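Local coordinates for hypothetical protein ST1444 (Sulfolobus tokodaii, PDB 2EO0), which resolves Holliday junctions, probably by making paired, magnesium-dependent nicks in opposing strands of four-way DNA junctions during genetic recombination, at residues A[16-21]-A[99-104]; A[54-59]-A[79-84]; A[58-63]-A[68-73]; A[108-111]-A[115-118]. All coordinates share one frame; numbering follows the deposited sequence.

Interaction 1. Residues A[16-21]-A[99-104]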
loop_
_atom_site.group_PDB
_atom_site.type_symbol
_atom_site.label_atom_id
_atom_site.label_comp_id
_atom_site.label_asym_id
_atom_site.label_seq_id
_atom_site.Cartn_x
_atom_site.Cartn_y
_atom_site.Cartn_z
ATOM N N ARG A 16 0.368 -10.349 12.209
ATOM C CA ARG A 16 1.155 -11.328 11.482
ATOM C C ARG A 16 0.256 -12.419 10.948
ATOM O O ARG A 16 0.371 -12.848 9.793
ATOM C CB ARG A 16 2.192 -11.969 12.392
ATOM C CG ARG A 16 3.462 -11.173 12.649
ATOM C CD ARG A 16 4.507 -12.173 13.124
ATOM N NE ARG A 16 5.839 -11.613 13.286
ATOM C CZ ARG A 16 6.121 -10.628 14.124
ATOM N NH1 ARG A 16 5.157 -10.100 14.872
ATOM N NH2 ARG A 16 7.367 -10.176 14.213
ATOM N N TYR A 17 -0.647 -12.880 11.799
ATOM C CA TYR A 17 -1.550 -13.917 11.362
ATOM C C TYR A 17 -2.427 -13.335 10.249
ATOM O O TYR A 17 -2.655 -13.983 9.240
ATOM C CB TYR A 17 -2.403 -14.425 12.526
ATOM C CG TYR A 17 -3.456 -15.401 12.074
ATOM C CD1 TYR A 17 -3.126 -16.727 11.786
ATOM C CD2 TYR A 17 -4.759 -14.969 11.819
ATOM C CE1 TYR A 17 -4.067 -17.593 11.240
ATOM C CE2 TYR A 17 -5.696 -15.814 11.278
ATOM C CZ TYR A 17 -5.343 -17.127 10.980
ATOM O OH TYR A 17 -6.255 -17.944 10.378
ATOM N N ILE A 18 -2.891 -12.101 10.410
ATOM C CA ILE A 18 -3.741 -11.512 9.381
ATOM C C ILE A 18 -2.976 -11.393 8.052
ATOM O O ILE A 18 -3.533 -11.637 6.973
ATOM C CB ILE A 18 -4.224 -10.126 9.802
ATOM C CG1 ILE A 18 -5.129 -10.237 11.025
ATOM C CG2 ILE A 18 -4.959 -9.438 8.635
ATOM C CD1 ILE A 18 -5.473 -8.891 11.645
ATOM N N VAL A 19 -1.700 -11.022 8.147
ATOM C CA VAL A 19 -0.858 -10.867 6.985
ATOM C C VAL A 19 -0.815 -12.200 6.254
ATOM O O VAL A 19 -1.097 -12.257 5.052
ATOM C CB VAL A 19 0.570 -10.414 7.399
ATOM C CG1 VAL A 19 1.508 -10.471 6.202
ATOM C CG2 VAL A 19 0.531 -8.987 7.926
ATOM N N SER A 20 -0.479 -13.267 6.982
ATOM C CA SER A 20 -0.423 -14.612 6.415
ATOM C C SER A 20 -1.669 -14.953 5.627
ATOM O O SER A 20 -1.594 -15.456 4.505
ATOM C CB SER A 20 -0.277 -15.653 7.520
ATOM O OG SER A 20 1.054 -15.674 7.988
ATOM N N ARG A 21 -2.824 -14.693 6.216
ATOM C CA ARG A 21 -4.055 -15.022 5.533
ATOM C C ARG A 21 -4.281 -14.187 4.267
ATOM O O ARG A 21 -4.801 -14.695 3.270
ATOM C CB ARG A 21 -5.236 -14.873 6.507
ATOM C CG ARG A 21 -5.189 -15.830 7.727
ATOM C CD ARG A 21 -5.103 -17.287 7.259
ATOM N NE ARG A 21 -6.304 -17.727 6.549
ATOM C CZ ARG A 21 -6.293 -18.501 5.462
ATOM N NH1 ARG A 21 -5.136 -18.930 4.934
ATOM N NH2 ARG A 21 -7.445 -18.869 4.906
ATOM N N LEU A 99 -11.995 -12.430 16.406
ATOM C CA LEU A 99 -11.370 -11.387 15.604
ATOM C C LEU A 99 -12.414 -10.764 14.685
ATOM O O LEU A 99 -13.077 -11.459 13.910
ATOM C CB LEU A 99 -10.250 -11.980 14.764
ATOM C CG LEU A 99 -9.592 -11.097 13.695
ATOM C CD1 LEU A 99 -8.757 -9.944 14.336
ATOM C CD2 LEU A 99 -8.711 -12.015 12.833
ATOM N N ARG A 100 -12.544 -9.448 14.755
ATOM C CA ARG A 100 -13.520 -8.747 13.939
ATOM C C ARG A 100 -12.964 -7.510 13.236
ATOM O O ARG A 100 -11.958 -6.938 13.658
ATOM C CB ARG A 100 -14.697 -8.330 14.805
ATOM C CG ARG A 100 -15.340 -9.470 15.503
ATOM C CD ARG A 100 -16.180 -10.263 14.565
ATOM N NE ARG A 100 -16.376 -11.583 15.137
ATOM C CZ ARG A 100 -17.417 -12.360 14.891
ATOM N NH1 ARG A 100 -18.368 -11.940 14.061
ATOM N NH2 ARG A 100 -17.513 -13.537 15.506
ATOM N N PHE A 101 -13.668 -7.101 12.187
ATOM C CA PHE A 101 -13.308 -5.953 11.373
ATOM C C PHE A 101 -14.535 -5.145 11.025
ATOM O O PHE A 101 -15.524 -5.699 10.579
ATOM C CB PHE A 101 -12.704 -6.429 10.043
ATOM C CG PHE A 101 -11.510 -7.301 10.205
ATOM C CD1 PHE A 101 -10.246 -6.746 10.301
ATOM C CD2 PHE A 101 -11.656 -8.686 10.312
ATOM C CE1 PHE A 101 -9.128 -7.569 10.504
ATOM C CE2 PHE A 101 -10.560 -9.511 10.516
ATOM C CZ PHE A 101 -9.294 -8.957 10.613
ATOM N N ILE A 102 -14.462 -3.838 11.202
ATOM C CA ILE A 102 -15.561 -2.965 10.805
ATOM C C ILE A 102 -14.933 -1.826 10.009
ATOM O O ILE A 102 -13.714 -1.624 10.069
ATOM C CB ILE A 102 -16.278 -2.357 12.016
ATOM C CG1 ILE A 102 -15.241 -1.770 12.967
ATOM C CG2 ILE A 102 -17.140 -3.415 12.706
ATOM C CD1 ILE A 102 -15.839 -0.903 14.043
ATOM N N LYS A 103 -15.750 -1.094 9.253
ATOM C CA LYS A 103 -15.247 0.054 8.495
ATOM C C LYS A 103 -14.852 1.089 9.537
ATOM O O LYS A 103 -15.591 1.340 10.492
ATOM C CB LYS A 103 -16.327 0.670 7.605
ATOM C CG LYS A 103 -16.558 -0.018 6.283
ATOM C CD LYS A 103 -17.748 0.622 5.574
ATOM C CE LYS A 103 -17.736 0.380 4.051
ATOM N NZ LYS A 103 -17.651 -1.056 3.645
ATOM N N PHE A 104 -13.681 1.687 9.361
ATOM C CA PHE A 104 -13.222 2.687 10.310
ATOM C C PHE A 104 -14.253 3.821 10.478
ATOM O O PHE A 104 -14.274 4.518 11.502
ATOM C CB PHE A 104 -11.893 3.253 9.848
ATOM C CG PHE A 104 -11.041 3.718 10.959
ATOM C CD1 PHE A 104 -10.238 2.820 11.648
ATOM C CD2 PHE A 104 -11.035 5.059 11.330
ATOM C CE1 PHE A 104 -9.430 3.246 12.698
ATOM C CE2 PHE A 104 -10.227 5.499 12.382
ATOM C CZ PHE A 104 -9.420 4.583 13.068
#

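Interaction 2. Residues A[54-59]-A[79-84]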
loop_
_atom_site.group_PDB
_atom_site.type_symbol
_atom_site.label_atom_id
_atom_site.label_comp_id
_atom_site.label_asym_id
_atom_site.label_seq_id
_atom_site.Cartn_x
_atom_site.Cartn_y
_atom_site.Cartn_z
ATOM N N ILE A 54 -6.902 -0.946 -2.531
ATOM C CA ILE A 54 -6.082 -0.676 -1.353
ATOM C C ILE A 54 -6.885 -0.855 -0.078
ATOM O O ILE A 54 -7.924 -0.198 0.094
ATOM C CB ILE A 54 -5.603 0.810 -1.329
ATOM C CG1 ILE A 54 -4.841 1.173 -2.611
ATOM C CG2 ILE A 54 -4.768 1.077 -0.083
ATOM C CD1 ILE A 54 -4.595 2.725 -2.744
ATOM N N ILE A 55 -6.430 -1.723 0.819
ATOM C CA ILE A 55 -7.139 -1.863 2.084
ATOM C C ILE A 55 -6.191 -1.641 3.253
ATOM O O ILE A 55 -5.111 -2.244 3.362
ATOM C CB ILE A 55 -7.891 -3.212 2.212
ATOM C CG1 ILE A 55 -6.928 -4.372 2.053
ATOM C CG2 ILE A 55 -8.996 -3.309 1.114
ATOM C CD1 ILE A 55 -7.617 -5.719 2.181
ATOM N N LEU A 56 -6.592 -0.714 4.109
ATOM C CA LEU A 56 -5.800 -0.357 5.256
ATOM C C LEU A 56 -6.432 -0.940 6.519
ATOM O O LEU A 56 -7.662 -0.889 6.698
ATOM C CB LEU A 56 -5.721 1.167 5.317
ATOM C CG LEU A 56 -5.243 1.818 3.999
ATOM C CD1 LEU A 56 -5.300 3.342 4.089
ATOM C CD2 LEU A 56 -3.829 1.355 3.707
ATOM N N ILE A 57 -5.608 -1.523 7.384
ATOM C CA ILE A 57 -6.141 -2.093 8.602
ATOM C C ILE A 57 -5.344 -1.750 9.832
ATOM O O ILE A 57 -4.136 -1.954 9.898
ATOM C CB ILE A 57 -6.239 -3.627 8.529
ATOM C CG1 ILE A 57 -6.960 -4.056 7.243
ATOM C CG2 ILE A 57 -7.003 -4.153 9.750
ATOM C CD1 ILE A 57 -6.840 -5.529 6.967
ATOM N N GLU A 58 -6.047 -1.218 10.817
ATOM C CA GLU A 58 -5.462 -0.868 12.094
ATOM C C GLU A 58 -5.971 -1.987 13.020
ATOM O O GLU A 58 -7.166 -2.268 13.092
ATOM C CB GLU A 58 -5.979 0.518 12.498
ATOM C CG GLU A 58 -5.403 1.124 13.770
ATOM C CD GLU A 58 -3.893 1.186 13.798
ATOM O OE1 GLU A 58 -3.274 1.394 12.729
ATOM O OE2 GLU A 58 -3.332 1.035 14.910
ATOM N N VAL A 59 -5.050 -2.652 13.696
ATOM C CA VAL A 59 -5.405 -3.739 14.579
ATOM C C VAL A 59 -5.231 -3.414 16.055
ATOM O O VAL A 59 -4.177 -2.980 16.486
ATOM C CB VAL A 59 -4.571 -4.992 14.254
ATOM C CG1 VAL A 59 -5.021 -6.168 15.150
ATOM C CG2 VAL A 59 -4.697 -5.320 12.760
ATOM N N ARG A 79 -6.381 8.308 9.535
ATOM C CA ARG A 79 -7.479 8.721 8.672
ATOM C C ARG A 79 -6.965 9.622 7.525
ATOM O O ARG A 79 -7.434 9.539 6.388
ATOM C CB ARG A 79 -8.493 9.462 9.528
ATOM C CG ARG A 79 -9.797 9.841 8.867
ATOM C CD ARG A 79 -10.822 10.182 9.956
ATOM N NE ARG A 79 -11.459 8.982 10.499
ATOM C CZ ARG A 79 -12.237 8.968 11.580
ATOM N NH1 ARG A 79 -12.463 10.092 12.251
ATOM N NH2 ARG A 79 -12.833 7.841 11.959
ATOM N N GLU A 80 -6.001 10.482 7.833
ATOM C CA GLU A 80 -5.426 11.374 6.836
ATOM C C GLU A 80 -4.575 10.550 5.849
ATOM O O GLU A 80 -4.475 10.852 4.659
ATOM C CB GLU A 80 -4.562 12.435 7.532
ATOM C CG GLU A 80 -4.154 13.582 6.630
ATOM C CD GLU A 80 -5.324 14.145 5.836
ATOM O OE1 GLU A 80 -6.352 14.518 6.460
ATOM O OE2 GLU A 80 -5.215 14.213 4.587
ATOM N N PHE A 81 -3.953 9.507 6.375
ATOM C CA PHE A 81 -3.157 8.623 5.566
ATOM C C PHE A 81 -4.114 7.878 4.621
ATOM O O PHE A 81 -3.804 7.619 3.454
ATOM C CB PHE A 81 -2.422 7.657 6.488
ATOM C CG PHE A 81 -1.544 6.692 5.774
ATOM C CD1 PHE A 81 -2.093 5.667 5.017
ATOM C CD2 PHE A 81 -0.168 6.800 5.869
ATOM C CE1 PHE A 81 -1.280 4.761 4.365
ATOM C CE2 PHE A 81 0.660 5.889 5.213
ATOM C CZ PHE A 81 0.099 4.874 4.466
ATOM N N ALA A 82 -5.295 7.565 5.133
ATOM C CA ALA A 82 -6.302 6.866 4.360
ATOM C C ALA A 82 -6.832 7.732 3.225
ATOM O O ALA A 82 -7.056 7.243 2.114
ATOM C CB ALA A 82 -7.430 6.435 5.270
ATOM N N LYS A 83 -7.041 9.016 3.508
ATOM C CA LYS A 83 -7.539 9.945 2.492
ATOM C C LYS A 83 -6.465 10.188 1.424
ATOM O O LYS A 83 -6.764 10.260 0.231
ATOM C CB LYS A 83 -7.946 11.270 3.136
ATOM C CG LYS A 83 -8.160 12.388 2.127
ATOM C CD LYS A 83 -8.557 13.692 2.807
ATOM C CE LYS A 83 -9.989 13.616 3.326
ATOM N NZ LYS A 83 -10.972 13.495 2.196
ATOM N N ARG A 84 -5.217 10.315 1.856
ATOM C CA ARG A 84 -4.133 10.511 0.906
ATOM C C ARG A 84 -4.019 9.319 -0.053
ATOM O O ARG A 84 -4.048 9.479 -1.283
ATOM C CB ARG A 84 -2.784 10.708 1.631
ATOM C CG ARG A 84 -2.570 12.083 2.268
ATOM C CD ARG A 84 -3.387 13.140 1.540
ATOM N NE ARG A 84 -3.315 13.001 0.077
ATOM C CZ ARG A 84 -4.253 13.448 -0.756
ATOM N NH1 ARG A 84 -5.322 14.064 -0.262
ATOM N NH2 ARG A 84 -4.143 13.253 -2.068
#

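Interaction 3. Residues A[58-63]-A[68-73]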
loop_
_atom_site.group_PDB
_atom_site.type_symbol
_atom_site.label_atom_id
_atom_site.label_comp_id
_atom_site.label_asym_id
_atom_site.label_seq_id
_atom_site.Cartn_x
_atom_site.Cartn_y
_atom_site.Cartn_z
ATOM N N GLU A 58 -6.047 -1.218 10.817
ATOM C CA GLU A 58 -5.462 -0.868 12.094
ATOM C C GLU A 58 -5.971 -1.987 13.020
ATOM O O GLU A 58 -7.166 -2.268 13.092
ATOM C CB GLU A 58 -5.979 0.518 12.498
ATOM C CG GLU A 58 -5.403 1.124 13.770
ATOM C CD GLU A 58 -3.893 1.186 13.798
ATOM O OE1 GLU A 58 -3.274 1.394 12.729
ATOM O OE2 GLU A 58 -3.332 1.035 14.910
ATOM N N VAL A 59 -5.050 -2.652 13.696
ATOM C CA VAL A 59 -5.405 -3.739 14.579
ATOM C C VAL A 59 -5.231 -3.414 16.055
ATOM O O VAL A 59 -4.177 -2.980 16.486
ATOM C CB VAL A 59 -4.571 -4.992 14.254
ATOM C CG1 VAL A 59 -5.021 -6.168 15.150
ATOM C CG2 VAL A 59 -4.697 -5.320 12.760
ATOM N N LYS A 60 -6.282 -3.640 16.833
ATOM C CA LYS A 60 -6.233 -3.389 18.271
ATOM C C LYS A 60 -6.634 -4.649 19.009
ATOM O O LYS A 60 -7.416 -5.461 18.501
ATOM C CB LYS A 60 -7.181 -2.242 18.672
ATOM C CG LYS A 60 -6.491 -0.934 19.035
ATOM C CD LYS A 60 -6.260 -0.058 17.818
ATOM C CE LYS A 60 -5.729 1.312 18.204
ATOM N NZ LYS A 60 -4.359 1.220 18.754
ATOM N N SER A 61 -6.079 -4.815 20.202
ATOM C CA SER A 61 -6.389 -5.958 21.052
ATOM C C SER A 61 -7.125 -5.468 22.293
ATOM O O SER A 61 -6.575 -4.711 23.088
ATOM C CB SER A 61 -5.108 -6.686 21.471
ATOM O OG SER A 61 -5.367 -7.605 22.528
ATOM N N ARG A 62 -8.376 -5.887 22.451
ATOM C CA ARG A 62 -9.186 -5.491 23.611
ATOM C C ARG A 62 -9.772 -6.736 24.282
ATOM O O ARG A 62 -10.358 -7.589 23.623
ATOM C CB ARG A 62 -10.317 -4.570 23.176
ATOM C CG ARG A 62 -9.859 -3.296 22.496
ATOM C CD ARG A 62 -9.016 -2.436 23.411
ATOM N NE ARG A 62 -8.953 -1.070 22.908
ATOM C CZ ARG A 62 -7.848 -0.457 22.513
ATOM N NH1 ARG A 62 -6.680 -1.080 22.551
ATOM N NH2 ARG A 62 -7.916 0.789 22.084
ATOM N N LYS A 63 -9.627 -6.833 25.596
ATOM C CA LYS A 63 -10.124 -8.014 26.290
ATOM C C LYS A 63 -11.178 -7.805 27.376
ATOM O O LYS A 63 -11.090 -8.422 28.434
ATOM C CB LYS A 63 -8.938 -8.786 26.876
ATOM C CG LYS A 63 -7.845 -9.083 25.861
ATOM C CD LYS A 63 -8.433 -9.557 24.532
ATOM C CE LYS A 63 -7.330 -9.914 23.569
ATOM N NZ LYS A 63 -6.423 -10.909 24.218
ATOM N N ILE A 68 -15.170 0.388 22.636
ATOM C CA ILE A 68 -13.766 0.370 22.244
ATOM C C ILE A 68 -13.413 1.815 21.931
ATOM O O ILE A 68 -14.074 2.456 21.113
ATOM C CB ILE A 68 -13.523 -0.425 20.958
ATOM C CG1 ILE A 68 -14.086 -1.836 21.102
ATOM C CG2 ILE A 68 -12.034 -0.436 20.647
ATOM C CD1 ILE A 68 -13.935 -2.693 19.847
ATOM N N TYR A 69 -12.360 2.313 22.564
ATOM C CA TYR A 69 -11.935 3.687 22.378
ATOM C C TYR A 69 -10.647 3.795 21.602
ATOM O O TYR A 69 -9.708 3.048 21.834
ATOM C CB TYR A 69 -11.739 4.349 23.743
ATOM C CG TYR A 69 -13.028 4.755 24.414
ATOM C CD1 TYR A 69 -13.674 5.944 24.062
ATOM C CD2 TYR A 69 -13.613 3.955 25.396
ATOM C CE1 TYR A 69 -14.878 6.329 24.673
ATOM C CE2 TYR A 69 -14.818 4.327 26.016
ATOM C CZ TYR A 69 -15.442 5.517 25.648
ATOM O OH TYR A 69 -16.622 5.903 26.254
ATOM N N ILE A 70 -10.607 4.733 20.667
ATOM C CA ILE A 70 -9.395 4.972 19.913
ATOM C C ILE A 70 -9.082 6.459 20.046
ATOM O O ILE A 70 -9.945 7.305 19.844
ATOM C CB ILE A 70 -9.572 4.585 18.458
ATOM C CG1 ILE A 70 -8.270 4.834 17.697
ATOM C CG2 ILE A 70 -10.724 5.363 17.870
ATOM C CD1 ILE A 70 -8.235 4.208 16.329
ATOM N N GLU A 71 -7.843 6.751 20.426
ATOM C CA GLU A 71 -7.347 8.111 20.644
ATOM C C GLU A 71 -7.484 9.047 19.443
ATOM O O GLU A 71 -7.130 8.702 18.305
ATOM C CB GLU A 71 -5.890 8.035 21.103
ATOM C CG GLU A 71 -5.296 9.329 21.629
ATOM C CD GLU A 71 -4.754 10.206 20.529
ATOM O OE1 GLU A 71 -3.997 9.695 19.682
ATOM O OE2 GLU A 71 -5.072 11.407 20.516
ATOM N N LYS A 72 -7.987 10.242 19.733
ATOM C CA LYS A 72 -8.241 11.286 18.749
ATOM C C LYS A 72 -7.162 11.540 17.690
ATOM O O LYS A 72 -7.422 11.420 16.480
ATOM C CB LYS A 72 -8.544 12.581 19.498
ATOM C CG LYS A 72 -8.779 13.802 18.646
ATOM C CD LYS A 72 -8.682 15.049 19.516
ATOM C CE LYS A 72 -8.999 16.324 18.736
ATOM N NZ LYS A 72 -8.039 16.576 17.606
ATOM N N GLU A 73 -5.964 11.906 18.143
ATOM C CA GLU A 73 -4.862 12.212 17.249
ATOM C C GLU A 73 -4.425 11.031 16.405
ATOM O O GLU A 73 -4.065 11.201 15.244
ATOM C CB GLU A 73 -3.676 12.773 18.043
ATOM C CG GLU A 73 -3.733 14.296 18.205
ATOM C CD GLU A 73 -2.679 14.871 19.156
ATOM O OE1 GLU A 73 -1.535 14.358 19.237
ATOM O OE2 GLU A 73 -3.002 15.878 19.811
#

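Interaction 4. Residues A[108-111]-A[115-118]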
loop_
_atom_site.group_PDB
_atom_site.type_symbol
_atom_site.label_atom_id
_atom_site.label_comp_id
_atom_site.label_asym_id
_atom_site.label_seq_id
_atom_site.Cartn_x
_atom_site.Cartn_y
_atom_site.Cartn_z
ATOM N N ARG A 108 -17.577 6.646 16.017
ATOM C CA ARG A 108 -18.158 7.983 16.184
ATOM C C ARG A 108 -17.332 8.761 17.214
ATOM O O ARG A 108 -16.891 8.212 18.237
ATOM C CB ARG A 108 -19.623 7.908 16.652
ATOM C CG ARG A 108 -20.674 7.671 15.560
ATOM C CD ARG A 108 -20.684 6.228 15.051
ATOM N NE ARG A 108 -21.862 5.922 14.228
ATOM C CZ ARG A 108 -22.224 4.690 13.859
ATOM N NH1 ARG A 108 -21.505 3.637 14.235
ATOM N NH2 ARG A 108 -23.311 4.508 13.112
ATOM N N GLN A 109 -17.116 10.040 16.950
ATOM C CA GLN A 109 -16.335 10.845 17.870
ATOM C C GLN A 109 -17.098 11.047 19.164
ATOM O O GLN A 109 -18.271 11.412 19.141
ATOM C CB GLN A 109 -16.011 12.191 17.239
ATOM C CG GLN A 109 -15.125 13.089 18.076
ATOM C CD GLN A 109 -14.675 14.314 17.296
ATOM O OE1 GLN A 109 -15.470 14.931 16.575
ATOM N NE2 GLN A 109 -13.399 14.678 17.441
ATOM N N THR A 110 -16.430 10.794 20.288
ATOM C CA THR A 110 -17.039 10.953 21.613
ATOM C C THR A 110 -17.064 12.425 22.033
ATOM O O THR A 110 -16.382 13.284 21.446
ATOM C CB THR A 110 -16.257 10.179 22.720
ATOM O OG1 THR A 110 -15.103 10.936 23.115
ATOM C CG2 THR A 110 -15.797 8.818 22.213
ATOM N N GLU A 111 -17.851 12.707 23.062
ATOM C CA GLU A 111 -17.971 14.055 23.599
ATOM C C GLU A 111 -16.572 14.606 23.896
ATOM O O GLU A 111 -16.245 15.741 23.542
ATOM C CB GLU A 111 -18.803 14.028 24.887
ATOM C CG GLU A 111 -20.123 13.231 24.809
ATOM C CD GLU A 111 -19.971 11.731 25.125
ATOM O OE1 GLU A 111 -20.999 11.097 25.480
ATOM O OE2 GLU A 111 -18.839 11.186 25.018
ATOM N N TYR A 115 -12.571 8.615 19.605
ATOM C CA TYR A 115 -13.503 7.892 18.777
ATOM C C TYR A 115 -13.779 6.563 19.412
ATOM O O TYR A 115 -12.905 5.976 20.055
ATOM C CB TYR A 115 -12.918 7.722 17.383
ATOM C CG TYR A 115 -12.718 9.045 16.677
ATOM C CD1 TYR A 115 -13.714 9.589 15.890
ATOM C CD2 TYR A 115 -11.561 9.790 16.872
ATOM C CE1 TYR A 115 -13.563 10.851 15.319
ATOM C CE2 TYR A 115 -11.408 11.021 16.322
ATOM C CZ TYR A 115 -12.403 11.561 15.546
ATOM O OH TYR A 115 -12.243 12.828 15.007
ATOM N N ALA A 116 -15.010 6.091 19.242
ATOM C CA ALA A 116 -15.399 4.832 19.835
ATOM C C ALA A 116 -16.515 4.142 19.104
ATOM O O ALA A 116 -17.228 4.730 18.289
ATOM C CB ALA A 116 -15.789 5.036 21.291
ATOM N N ILE A 117 -16.638 2.866 19.428
ATOM C CA ILE A 117 -17.631 1.998 18.847
ATOM C C ILE A 117 -17.957 1.018 19.976
ATOM O O ILE A 117 -17.064 0.618 20.748
ATOM C CB ILE A 117 -17.032 1.272 17.588
ATOM C CG1 ILE A 117 -18.079 0.366 16.941
ATOM C CG2 ILE A 117 -15.748 0.508 17.947
ATOM C CD1 ILE A 117 -19.066 1.128 16.036
ATOM N N ASP A 118 -19.234 0.673 20.111
ATOM C CA ASP A 118 -19.667 -0.264 21.150
ATOM C C ASP A 118 -19.209 -1.690 20.793
ATOM O O ASP A 118 -19.246 -2.071 19.620
ATOM C CB ASP A 118 -21.187 -0.172 21.283
ATOM C CG ASP A 118 -21.892 -0.387 19.967
ATOM O OD1 ASP A 118 -22.393 -1.512 19.756
ATOM O OD2 ASP A 118 -21.936 0.552 19.128
#

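Interaction 1. Residues A[16-21]-A[99-104]
The carbonyl O of Arg16 takes two bonds from Ser20 on the helix turn that sets Ile18 against Leu99 and Phe101. Ser20 N lies 3.0 Å from Arg16 O, the regular helix bond. Ser20 OG, at 3.4 Å from the same Arg16 O, adds a weak second one. These bonds hold the helix turn, but they do not cross to the strand. The contact itself rests on Ile18. Its CG1 is anti to the carbonyl carbon (chi1 -65°), and its chain runs on extended to CD1 (chi2 171°), which places that methyl at the tip of the side chain. Ile18 CD1 meets the edge of the Phe101 ring, near the ring plane, with CZ 4.0 Å from the methyl. Phe101 comes from the opposite direction. Leu99, on the same side of its strand, touches more loosely, its CD1 4.4 Å from Ile18 CD1. Phe101 also packs on Leu131 of helix 128-143, and Leu99 on Lys94 of strand 88-95. Helix 13-24 is thereby laid against strand 98-103, the outermost of the sheet within this chain. The helix also carries Glu15, a probable magnesium ligand, whose side chain is about 5 Å from that of Ile18. No hydrogen bond or ion pair spans the two segments, so helix and strand are held here by the burial and fit of methyls and ring alone.

Interaction 2. Residues A[54-59]-A[79-84]
Leu56 packs on Phe81 and Ala82 inside a beta-alpha-beta crossover, in which helix 72-85 links the neighbouring parallel strands 53-61 and 88-95 of the nuclease core. One methyl does the work. Leu56 CD1 lies 3.7 Å from Ala82 CA, close against the helix backbone, and 3.9 Å from Ala82 CB. Phe81 reaches in from beside it. Its CG is anti to the backbone N (chi1 -179°), which brings the ring back toward the strand although its CB does not point there. The small side chain of Ala82 probably lets the leucine come this close to the helix backbone. In the second shell, Ile47 and Pro44 touch both Leu56 and Phe81, while Leu89 touches both Leu56 and Ala82. Glu58, two residues along the strand on the same face as Leu56, is a probable magnesium ligand, so the packing shares its strand with the metal site. The second subunit also takes part: Phe81 packs on its Ala28, and Arg84 NE is hydrogen-bonded to its Gly26 O. The ring is met at its edge, with Leu56 CD1 near its plane and 4.1 Å from Phe81 CD1.

Interaction 3. Residues A[58-63]-A[68-73]
The guanidinium of Arg62 has the backbone O of Tyr69 at its edge and Lys60 CB over one face, 4.1 Å above the plane and displaced from the middle of the group. Ile68 CG2 approaches obliquely, 3.9 Å from Arg62 NE. The bond from Arg62 NH2 to Tyr69 O is 2.9 Å long and is bent at the hydrogen (145°). The donor stands nearly in line with the carbonyl (C=O...N 166°), and the oxygen lies close to the guanidinium plane. A bend at chi2 (-62°) turns the arginine chain toward strand 68-70. With the guanidinium gone, as in an alanine here, Tyr69 O would probably lose this donor and a gap would open beside Ile68 CG2. Further along, Lys60 CE rests 4.3 Å from Ile70 CD1. Lys60 NZ has a weak bond to Gln74 OE1 and a long ion pair with Glu58 OE2. Glu58 and Lys60 occupy the E-X-K positions of the PD-(D/E)XK nuclease motif, and Glu58 probably binds magnesium. Beyond them Glu71 is the N-cap of helix 72-85, its OE2 accepting from Glu73 N at 2.6 Å. One directional bond joins loose apolar packing, so Lys60 and Arg62 span to a strand whose backbone stays apart.

Interaction 4. Residues A[108-111]-A[115-118]
Gln109 and Tyr115 form the tight side of this contact. They are a non-hydrogen-bonded antiparallel pair, and Gln109 CG sits over one face of the Tyr115 ring, 4.3 Å from its centroid, in a CH-pi contact. With its CG anti to the backbone N (chi1 -176°), the glutamine runs extended over the ring, and its amide plane is 13° from the ring plane. Gln109 CB comes within 3.4 Å of Tyr115 CE1. The polar ends have other partners. Tyr115 OH bonds to Glu76 OE2, Gln109 NE2 bonds to Gly113 O, and Arg79 makes a cation-pi contact with the ring. Replacing Tyr115 by an alanine would probably leave Glu76 without its hydroxyl mate, Arg79 without its ring, and the Gln109 chain with less to lie on. Next to this pair Arg108 and Ala116 are hydrogen-bonded both ways. Arg108 N lies 3.0 Å from Ala116 O, and Ala116 N is at the same 3.0 Å from Arg108 O. Thr110 CG2 meets Ala116 CB at 3.9 Å, close to the turn. The loose side belongs to Arg108, which is exposed. Ile117 CD1 touches the edge of its guanidinium, 3.9 Å from Arg108 NH1, and that nitrogen bonds to Met106 O. Asp118 is of opposite charge, but its OD2 remains 5.8 Å from Arg108 NH1. The two segments make a beta hairpin, whose strand 115-117 is the middle member of a small antiparallel sheet with strands 68-70 and 108-109.

How the interactions relate
Interaction 1 is buried; interaction 2 is partly buried and reaches the subunit interface; both are wholly apolar. They pack helices 13-24 and 72-85 on opposite faces of the main five-stranded sheet. Interaction 1 reaches the sheet interior as well, through Ile18 CD1 and Val59 CG2, 3.8 Å apart. Interaction 3 shares Glu58 and Val59 with interaction 2 and carries strand 53-61 outward, where an arginine bond replaces methyl packing. Interaction 4 lies farthest from the chain centre and is the most polar, with backbone hydrogen bonds. It continues interaction 3 in the small sheet, where Ile70 N and Tyr115 O, 2.7 Å apart, are probably hydrogen-bonded. Ile102 CD1 and Ile117 CG1, 3.9 Å apart, join interactions 1 and 4.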